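Local coordinates for protein interleukin-15 receptor alpha chain (PDB 2PSM) that probably binds interleukin-15 with its sushi domain and so serves as the cytokine-specific alpha chain of the receptor, at residues F41-K44 against A45-T49. Sequence-based numbering, arbitrary orientation.
Sequences FKRK and AGTST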
loop_
_atom_site.group_PDB
_atom_site.type_symbol
_atom_site.label_atom_id
_atom_site.label_comp_id
_atom_site.label_asym_id
_atom_site.label_seq_id
_atom_site.Cartn_x
_atom_site.Cartn_y
_atom_site.Cartn_z
ATOM N N PHE B 41 9.916 5.493 14.988
ATOM C CA PHE B 41 10.017 4.613 13.815
ATOM C C PHE B 41 8.751 4.681 12.945
ATOM O O PHE B 41 7.667 4.986 13.439
ATOM C CB PHE B 41 10.259 3.164 14.278
ATOM C CG PHE B 41 11.581 2.965 14.974
ATOM C CD1 PHE B 41 12.740 2.758 14.245
ATOM C CD2 PHE B 41 11.668 3.034 16.361
ATOM C CE1 PHE B 41 13.975 2.626 14.878
ATOM C CE2 PHE B 41 12.898 2.905 17.010
ATOM C CZ PHE B 41 14.055 2.701 16.266
ATOM N N LYS B 42 8.895 4.387 11.654
ATOM C CA LYS B 42 7.764 4.429 10.719
ATOM C C LYS B 42 7.650 3.161 9.884
ATOM O O LYS B 42 8.659 2.574 9.484
ATOM C CB LYS B 42 7.906 5.613 9.750
ATOM C CG LYS B 42 7.655 6.988 10.345
ATOM C CD LYS B 42 6.215 7.150 10.776
ATOM C CE LYS B 42 5.938 8.574 11.221
ATOM N NZ LYS B 42 4.614 8.684 11.901
ATOM N N ARG B 43 6.413 2.751 9.610
ATOM C CA ARG B 43 6.167 1.573 8.780
ATOM C C ARG B 43 6.758 1.909 7.413
ATOM O O ARG B 43 6.410 2.932 6.812
ATOM C CB ARG B 43 4.661 1.320 8.633
ATOM C CG ARG B 43 4.302 0.357 7.498
ATOM C CD ARG B 43 2.796 0.167 7.373
ATOM N NE ARG B 43 2.132 1.370 6.864
ATOM C CZ ARG B 43 2.139 1.755 5.590
ATOM N NH1 ARG B 43 2.767 1.038 4.670
ATOM N NH2 ARG B 43 1.520 2.870 5.234
ATOM N N LYS B 44 7.668 1.073 6.935
ATOM C CA LYS B 44 8.268 1.322 5.636
ATOM C C LYS B 44 7.212 1.200 4.548
ATOM O O LYS B 44 6.392 0.279 4.569
ATOM C CB LYS B 44 9.383 0.320 5.353
ATOM C CG LYS B 44 10.085 0.590 4.037
ATOM C CD LYS B 44 11.196 -0.402 3.792
ATOM C CE LYS B 44 11.990 -0.040 2.549
ATOM N NZ LYS B 44 13.154 -0.959 2.413
ATOM N N ALA B 45 7.245 2.127 3.598
ATOM C CA ALA B 45 6.297 2.127 2.490
ATOM C C ALA B 45 6.374 0.774 1.775
ATOM O O ALA B 45 7.459 0.254 1.536
ATOM C CB ALA B 45 6.637 3.268 1.516
ATOM N N GLY B 46 5.228 0.192 1.447
ATOM C CA GLY B 46 5.255 -1.098 0.772
ATOM C C GLY B 46 5.145 -2.293 1.701
ATOM O O GLY B 46 4.859 -3.404 1.242
ATOM N N THR B 47 5.389 -2.081 2.995
ATOM C CA THR B 47 5.289 -3.157 3.977
ATOM C C THR B 47 3.981 -2.999 4.756
ATOM O O THR B 47 3.425 -1.907 4.837
ATOM C CB THR B 47 6.512 -3.187 4.965
ATOM O OG1 THR B 47 6.519 -2.016 5.792
ATOM C CG2 THR B 47 7.825 -3.253 4.178
ATOM N N SER B 48 3.510 -4.100 5.331
ATOM C CA SER B 48 2.246 -4.147 6.050
ATOM C C SER B 48 2.378 -4.443 7.544
ATOM O O SER B 48 3.233 -5.230 7.956
ATOM C CB SER B 48 1.359 -5.212 5.377
ATOM O OG SER B 48 0.287 -5.628 6.198
ATOM N N THR B 49 1.532 -3.806 8.347
ATOM C CA THR B 49 1.534 -4.033 9.796
ATOM C C THR B 49 0.558 -5.163 10.143
ATOM O O THR B 49 0.420 -5.544 11.303
ATOM C CB THR B 49 1.049 -2.791 10.575
ATOM O OG1 THR B 49 -0.246 -2.399 10.093
ATOM C CG2 THR B 49 2.025 -1.639 10.431
#
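Lys44 and Thr47 close a type II beta turn just past the end of strand 41-43. Thr47 N donates to Lys44 O at 3.0 Å, in a fairly straight hydrogen bond. Gly46 takes the third place of the turn, with phi at 94°. A side chain there would be pressed against the carbonyl O of Ala45. Thr47 OG1 donates to the same Lys44 O at 2.6 Å, so two donors from one residue grip this carbonyl. The threonine hydroxyl sits between its own backbone N and carbonyl carbon (chi1 66°), which turns it back toward Lys44.

The turn starts the loop that leads from strand 41-43 to strand 50-56 in this sushi (SCR) repeat. It lies against the chain of another protein, consistent with a place in the cytokine interface.

The Arg43 side chain runs beside that of Thr47 in the opposite direction. Its chain is bent at chi3, and NH1 donates to Thr47 O at 3.0 Å, close to the line of the C=O bond. The oxygen lies 18° out of the guanidinium plane. Thr49 CG2 meets Arg43 CD at 3.6 Å, the two side chains lying crosswise. NH2 of Arg43 makes two salt bridges to acidic side-chain groups of the chain of another protein. A methionine in place of Arg43 would probably leave Thr47 O without this donor and cost the acidic groups of the other protein this positive partner. Thr49 OG1 is hydrogen-bonded to Arg34 NH1.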